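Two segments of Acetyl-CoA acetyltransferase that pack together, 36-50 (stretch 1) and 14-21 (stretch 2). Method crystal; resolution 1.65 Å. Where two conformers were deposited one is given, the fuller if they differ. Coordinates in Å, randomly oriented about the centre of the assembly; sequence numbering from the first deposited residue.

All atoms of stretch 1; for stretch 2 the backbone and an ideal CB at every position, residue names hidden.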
ATOM      1  N   GLN A  36      15.435  -1.914  -5.883  1.00 13.25           N
ATOM      2  CA  GLN A  36      16.375  -2.859  -6.464  0.65 12.83           C
ATOM      3  C   GLN A  36      16.544  -4.081  -5.567  1.00 15.90           C
ATOM      4  O   GLN A  36      16.687  -5.197  -6.073  1.00 14.54           O
ATOM      5  CB  GLN A  36      17.707  -2.162  -6.738  0.65 14.89           C
ATOM      6  CG  GLN A  36      18.858  -3.080  -7.096  0.65 12.49           C
ATOM      7  CD  GLN A  36      18.696  -3.871  -8.382  0.65 22.65           C
ATOM      8  OE1 GLN A  36      17.819  -3.608  -9.197  0.65 27.45           O
ATOM      9  NE2 GLN A  36      19.583  -4.850  -8.579  0.65 23.52           N
ATOM     10  N   LEU A  37      16.523  -3.898  -4.238  1.00 12.85           N
ATOM     11  CA  LEU A  37      16.503  -5.063  -3.358  1.00 13.26           C
ATOM     12  C   LEU A  37      15.255  -5.901  -3.614  1.00 13.97           C
ATOM     13  O   LEU A  37      15.330  -7.134  -3.672  1.00 13.97           O
ATOM     14  CB  LEU A  37      16.577  -4.633  -1.887  1.00 11.74           C
ATOM     15  CG  LEU A  37      17.857  -3.891  -1.503  1.00 12.17           C
ATOM     16  CD1 LEU A  37      17.750  -3.357  -0.069  1.00 14.78           C
ATOM     17  CD2 LEU A  37      19.075  -4.807  -1.629  1.00 14.29           C
ATOM     18  N   GLY A  38      14.106  -5.242  -3.821  1.00 12.28           N
ATOM     19  CA  GLY A  38      12.907  -5.985  -4.184  1.00 13.50           C
ATOM     20  C   GLY A  38      13.080  -6.736  -5.492  1.00 13.64           C
ATOM     21  O   GLY A  38      12.649  -7.885  -5.619  1.00 13.83           O
ATOM     22  N   ALA A  39      13.713  -6.092  -6.482  1.00 12.44           N
ATOM     23  CA  ALA A  39      13.986  -6.759  -7.755  1.00 11.69           C
ATOM     24  C   ALA A  39      14.837  -8.012  -7.567  1.00 14.92           C
ATOM     25  O   ALA A  39      14.574  -9.044  -8.195  1.00 14.44           O
ATOM     26  CB  ALA A  39      14.681  -5.796  -8.715  1.00 15.74           C
ATOM     27  N   VAL A  40      15.869  -7.932  -6.720  1.00 14.05           N
ATOM     28  CA  VAL A  40      16.729  -9.092  -6.481  1.00 12.79           C
ATOM     29  C   VAL A  40      15.924 -10.231  -5.870  1.00 14.11           C
ATOM     30  O   VAL A  40      16.073 -11.403  -6.260  1.00 16.04           O
ATOM     31  CB  VAL A  40      17.918  -8.700  -5.582  1.00 13.20           C
ATOM     32  CG1 VAL A  40      18.692  -9.956  -5.155  1.00 16.59           C
ATOM     33  CG2 VAL A  40      18.856  -7.721  -6.318  1.00 16.49           C
ATOM     34  N   ALA A  41      15.060  -9.907  -4.897  1.00 13.09           N
ATOM     35  CA  ALA A  41      14.291 -10.958  -4.240  1.00 13.76           C
ATOM     36  C   ALA A  41      13.280 -11.570  -5.200  1.00 13.51           C
ATOM     37  O   ALA A  41      13.131 -12.797  -5.256  1.00 14.67           O
ATOM     38  CB  ALA A  41      13.595 -10.407  -2.986  1.00 13.11           C
ATOM     39  N   ILE A  42      12.579 -10.734  -5.973  1.00 13.27           N
ATOM     40  CA  ILE A  42      11.581 -11.271  -6.893  1.00 12.94           C
ATOM     41  C   ILE A  42      12.250 -12.133  -7.953  1.00 14.52           C
ATOM     42  O   ILE A  42      11.787 -13.236  -8.260  1.00 14.94           O
ATOM     43  CB  ILE A  42      10.764 -10.135  -7.533  1.00 12.11           C
ATOM     44  CG1 ILE A  42       9.922  -9.414  -6.486  1.00 12.70           C
ATOM     45  CG2 ILE A  42       9.859 -10.708  -8.628  1.00 12.80           C
ATOM     46  CD1 ILE A  42       9.299  -8.096  -7.032  1.00 13.98           C
ATOM     47  N   LYS A  43      13.349 -11.642  -8.542  1.00 14.66           N
ATOM     48  CA  LYS A  43      14.033 -12.446  -9.545  1.00 15.77           C
ATOM     49  C   LYS A  43      14.531 -13.747  -8.935  1.00 15.89           C
ATOM     50  O   LYS A  43      14.436 -14.807  -9.553  1.00 16.78           O
ATOM     51  CB  LYS A  43      15.197 -11.670 -10.157  1.00 16.16           C
ATOM     52  CG  LYS A  43      15.949 -12.481 -11.213  1.00 18.08           C
ATOM     53  CD  LYS A  43      16.818 -11.598 -12.081  1.00 23.01           C
ATOM     54  CE  LYS A  43      17.387 -12.401 -13.255  1.00 29.67           C
ATOM     55  NZ  LYS A  43      18.256 -13.494 -12.760  1.00 32.99           N
ATOM     56  N   GLY A  44      15.009 -13.686  -7.690  1.00 14.86           N
ATOM     57  CA  GLY A  44      15.457 -14.901  -7.024  1.00 16.82           C
ATOM     58  C   GLY A  44      14.344 -15.912  -6.852  1.00 15.72           C
ATOM     59  O   GLY A  44      14.553 -17.116  -7.042  1.00 18.42           O
ATOM     60  N   ALA A  45      13.142 -15.435  -6.516  1.00 15.25           N
ATOM     61  CA  ALA A  45      12.012 -16.339  -6.334  1.00 15.32           C
ATOM     62  C   ALA A  45      11.614 -16.990  -7.654  1.00 16.70           C
ATOM     63  O   ALA A  45      11.306 -18.188  -7.689  1.00 19.86           O
ATOM     64  CB  ALA A  45      10.829 -15.586  -5.723  1.00 15.53           C
ATOM     65  N   LEU A  46      11.636 -16.225  -8.749  1.00 15.09           N
ATOM     66  CA  LEU A  46      11.350 -16.819 -10.057  1.00 16.34           C
ATOM     67  C   LEU A  46      12.425 -17.820 -10.457  1.00 19.78           C
ATOM     68  O   LEU A  46      12.122 -18.903 -10.979  1.00 20.91           O
ATOM     69  CB  LEU A  46      11.247 -15.733 -11.125  1.00 17.92           C
ATOM     70  CG  LEU A  46      10.153 -14.689 -10.907  1.00 24.32           C
ATOM     71  CD1 LEU A  46      10.261 -13.599 -11.986  1.00 25.01           C
ATOM     72  CD2 LEU A  46       8.797 -15.352 -10.919  1.00 24.19           C
ATOM     73  N   ASP A  47      13.689 -17.462 -10.233  1.00 17.95           N
ATOM     74  CA  ASP A  47      14.806 -18.297 -10.667  1.00 18.18           C
ATOM     75  C   ASP A  47      14.825 -19.647  -9.956  1.00 21.03           C
ATOM     76  O   ASP A  47      15.265 -20.644 -10.546  1.00 22.10           O
ATOM     77  CB  ASP A  47      16.128 -17.557 -10.435  1.00 17.22           C
ATOM     78  CG  ASP A  47      16.415 -16.475 -11.486  1.00 21.82           C
ATOM     79  OD1 ASP A  47      15.746 -16.432 -12.542  1.00 26.13           O
ATOM     80  OD2 ASP A  47      17.345 -15.662 -11.255  1.00 27.53           O
ATOM     81  N   LYS A  48      14.372 -19.704  -8.694  1.00 21.08           N
ATOM     82  CA  LYS A  48      14.392 -20.959  -7.942  1.00 20.12           C
ATOM     83  C   LYS A  48      13.565 -22.040  -8.614  1.00 23.14           C
ATOM     84  O   LYS A  48      13.871 -23.233  -8.479  1.00 25.30           O
ATOM     85  CB  LYS A  48      13.850 -20.757  -6.520  1.00 21.30           C
ATOM     86  CG  LYS A  48      14.799 -20.051  -5.563  1.00 23.77           C
ATOM     87  CD  LYS A  48      15.902 -20.982  -5.063  1.00 25.81           C
ATOM     88  CE  LYS A  48      16.817 -20.258  -4.069  1.00 26.22           C
ATOM     89  NZ  LYS A  48      17.952 -21.139  -3.607  1.00 28.32           N
ATOM     90  N   ILE A  49      12.501 -21.653  -9.312  1.00 21.83           N
ATOM     91  CA  ILE A  49      11.598 -22.597  -9.951  1.00 22.83           C
ATOM     92  C   ILE A  49      11.601 -22.455 -11.469  1.00 23.81           C
ATOM     93  O   ILE A  49      10.731 -23.017 -12.140  1.00 25.16           O
ATOM     94  CB  ILE A  49      10.174 -22.457  -9.385  1.00 24.97           C
ATOM     95  CG1 ILE A  49       9.728 -20.991  -9.409  1.00 22.00           C
ATOM     96  CG2 ILE A  49      10.138 -22.968  -7.946  1.00 26.73           C
ATOM     97  CD1 ILE A  49       8.256 -20.785  -9.075  1.00 24.30           C
ATOM     98  N   ASN A  50      12.572 -21.713 -12.018  1.00 22.06           N
ATOM     99  CA  ASN A  50      12.700 -21.501 -13.462  0.61 22.09           C
ATOM    100  C   ASN A  50      11.373 -21.058 -14.074  1.00 21.50           C
ATOM    101  O   ASN A  50      10.966 -21.527 -15.136  1.00 24.42           O
ATOM    102  CB  ASN A  50      13.225 -22.760 -14.158  0.61 24.27           C
ATOM    103  CG  ASN A  50      13.752 -22.476 -15.555  0.61 26.39           C
ATOM    104  OD1 ASN A  50      14.198 -21.365 -15.849  0.61 28.08           O
ATOM    105  ND2 ASN A  50      13.698 -23.478 -16.421  0.61 28.90           N
ATOM    106  N   UNK A  14       2.593 -22.036  -1.680  1.00 14.76           N
ATOM    107  CA  UNK A  14       3.822 -21.266  -1.838  1.00 13.80           C
ATOM    108  C   UNK A  14       4.780 -22.148  -2.612  1.00 15.07           C
ATOM    109  O   UNK A  14       5.159 -23.223  -2.127  1.00 17.17           O
ATOM    110  CB  UNK A  14       4.410 -20.833  -0.494  1.00 13.80           C
ATOM    111  N   UNK A  15       5.156 -21.718  -3.818  1.00 14.07           N
ATOM    112  CA  UNK A  15       6.016 -22.547  -4.662  1.00 15.95           C
ATOM    113  C   UNK A  15       7.469 -22.081  -4.638  1.00 15.87           C
ATOM    114  O   UNK A  15       8.355 -22.850  -5.034  1.00 18.53           O
ATOM    115  CB  UNK A  15       5.497 -22.543  -6.101  1.00 15.95           C
ATOM    116  N   UNK A  16       7.740 -20.856  -4.196  0.59 16.32           N
ATOM    117  CA  UNK A  16       9.117 -20.434  -3.964  0.59 17.04           C
ATOM    118  C   UNK A  16       9.092 -19.305  -2.945  0.59 15.99           C
ATOM    119  O   UNK A  16       8.077 -18.625  -2.770  0.59 14.54           O
ATOM    120  CB  UNK A  16       9.797 -19.995  -5.262  0.59 17.04           C
ATOM    121  N   UNK A  17      10.221 -19.128  -2.264  1.00 16.35           N
ATOM    122  CA  UNK A  17      10.303 -18.170  -1.160  1.00 15.23           C
ATOM    123  C   UNK A  17      11.764 -17.849  -0.903  1.00 13.96           C
ATOM    124  O   UNK A  17      12.539 -18.751  -0.560  1.00 16.34           O
ATOM    125  CB  UNK A  17       9.636 -18.716   0.104  1.00 15.23           C
ATOM    126  N   UNK A  18      12.159 -16.582  -1.083  1.00 14.34           N
ATOM    127  CA  UNK A  18      13.567 -16.209  -0.916  1.00 14.22           C
ATOM    128  C   UNK A  18      13.663 -14.845  -0.243  1.00 14.07           C
ATOM    129  O   UNK A  18      12.680 -14.111  -0.109  1.00 13.58           O
ATOM    130  CB  UNK A  18      14.291 -16.192  -2.264  1.00 14.22           C
ATOM    131  N   UNK A  19      14.885 -14.506   0.174  1.00 13.77           N
ATOM    132  CA  UNK A  19      15.141 -13.191   0.754  1.00 11.67           C
ATOM    133  C   UNK A  19      16.561 -12.776   0.412  1.00 14.49           C
ATOM    134  O   UNK A  19      17.426 -13.629   0.236  1.00 14.63           O
ATOM    135  CB  UNK A  19      14.925 -13.199   2.269  1.00 11.67           C
ATOM    136  N   UNK A  20      16.799 -11.460   0.340  1.00 14.04           N
ATOM    137  CA  UNK A  20      18.177 -10.976   0.339  1.00 14.72           C
ATOM    138  C   UNK A  20      18.779 -11.177   1.733  1.00 13.63           C
ATOM    139  O   UNK A  20      18.051 -11.332   2.718  1.00 14.16           O
ATOM    140  CB  UNK A  20      18.240  -9.504  -0.075  1.00 14.72           C
ATOM    141  N   UNK A  21      20.109 -11.153   1.856  1.00 14.79           N
ATOM    142  CA  UNK A  21      20.679 -10.931   3.185  1.00 16.22           C
ATOM    143  C   UNK A  21      20.266  -9.542   3.655  1.00 14.95           C
ATOM    144  O   UNK A  21      19.884  -8.680   2.862  1.00 16.88           O
ATOM    145  CB  UNK A  21      22.202 -11.076   3.171  1.00 16.22           C
TER

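Stretch 2 runs as a strand through position 19, nearly against the direction of the helix of stretch 1, at an angle of 142° and a closest axial approach of 7.2 Å. From position 16 the CA-to-CB bonds alternate, toward at 16, 18 and 20 and away at 17 and 19.

Position 14 lies out of reach, with nothing of stretch 1 within 5.5 Å of its CB, so this contact leaves the choice open. It is Ile 14.

At position 15 the CA-to-CB bond points sideways, and the ideal CB lies 4.4 Å from Ile 49 CD1. The neighbour is purely apolar, so a valine, isoleucine or leucine would suit. The residue is Val 15, whose CG2 packs 3.8 Å from Ile 49 CD1; its backbone also touches Ile 49, with Val 15 O 3.4 Å from Ile 49 CG2.

Position 16 points toward the helix, and its ideal CB is only 3.4 Å from Ala 45 O, with Ile 49 CG2 at 4.0 Å. So close an approach to a carbonyl favours something small, such as alanine or serine, and the oxygen invites a donor. Ser 16 fits both demands: with chi1 at 64° (p), its OG donates a hydrogen bond of 2.9 Å to Ala 45 O.

Position 17 points away, and the helix sets no requirement. It is Ala 17.

Position 18 points toward the helix again, but here the ideal CB stands 4.5 Å from Ala 45 N and 4.7 Å from Ala 41 O. There is room for a medium apolar side chain, and Gly 44, which has no side chain, leaves the helix surface bare; valine, isoleucine or perhaps threonine would suit. Val 18 has the largest covered area of the stretch. Its CG2 reaches to 3.1 Å from Ala 41 O and 4.0 Å from Ala 45 CB, close to where a CB on Gly 44 would lie, while CG1 meets Lys 48 CG at 3.7 Å.

Position 19 points away, allowing even a long polar chain. Arg 19 turns its guanidinium from the helix, and Arg 19 NH1 donates a hydrogen bond to the backbone O of position 20 at 3.1 Å.

Position 20 points toward Leu 37 and Val 40, its ideal CB 5.0 Å from Leu 37 CD2. A branched side chain such as valine or threonine could fill the gap. In Thr 20, CG2 lies 3.8 Å from Leu 37 O and 4.1 Å from Val 40 CG1, while Thr 20 OG1 donates a hydrogen bond to the backbone O of position 21 at 2.8 Å.

Position 21 is out of reach of stretch 1, so the contact sets no preference; its phi of -63° is compatible with proline among other residues. It is Pro 21.

Stretch 2, residues 14-21: IVSAVRTP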
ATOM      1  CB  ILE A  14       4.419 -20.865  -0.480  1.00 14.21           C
ATOM      2  CG1 ILE A  14       3.445 -19.959   0.281  1.00 16.69           C
ATOM      3  CG2 ILE A  14       5.761 -20.151  -0.686  1.00 16.35           C
ATOM      4  CD1 ILE A  14       3.797 -19.834   1.764  1.00 20.30           C
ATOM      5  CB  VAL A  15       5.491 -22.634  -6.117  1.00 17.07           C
ATOM      6  CG1 VAL A  15       4.191 -23.450  -6.168  1.00 19.63           C
ATOM      7  CG2 VAL A  15       5.303 -21.258  -6.748  1.00 15.99           C
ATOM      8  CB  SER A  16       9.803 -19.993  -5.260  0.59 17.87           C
ATOM      9  OG  SER A  16       9.165 -18.846  -5.779  0.59 15.45           O
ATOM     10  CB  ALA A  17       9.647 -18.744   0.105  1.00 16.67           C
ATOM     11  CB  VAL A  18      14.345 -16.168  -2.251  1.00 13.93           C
ATOM     12  CG1 VAL A  18      14.241 -17.481  -3.004  1.00 17.48           C
ATOM     13  CG2 VAL A  18      13.824 -14.991  -3.128  1.00 15.48           C
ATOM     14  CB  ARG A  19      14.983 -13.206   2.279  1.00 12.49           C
ATOM     15  CG  ARG A  19      16.007 -14.143   2.978  1.00 13.23           C
ATOM     16  CD  ARG A  19      15.787 -14.009   4.457  1.00 13.41           C
ATOM     17  NE  ARG A  19      16.741 -14.689   5.335  1.00 14.77           N
ATOM     18  CZ  ARG A  19      17.832 -14.116   5.837  1.00 14.31           C
ATOM     19  NH1 ARG A  19      18.189 -12.890   5.451  1.00 14.51           N
ATOM     20  NH2 ARG A  19      18.572 -14.781   6.715  1.00 16.03           N
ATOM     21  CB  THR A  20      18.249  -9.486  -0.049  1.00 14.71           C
ATOM     22  OG1 THR A  20      17.716  -8.680   1.014  1.00 12.28           O
ATOM     23  CG2 THR A  20      17.446  -9.189  -1.324  1.00 15.85           C
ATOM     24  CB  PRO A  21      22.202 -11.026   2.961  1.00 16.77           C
ATOM     25  CG  PRO A  21      22.408 -11.393   1.492  1.00 18.51           C
ATOM     26  CD  PRO A  21      21.127 -10.996   0.797  1.00 17.05           C
TER
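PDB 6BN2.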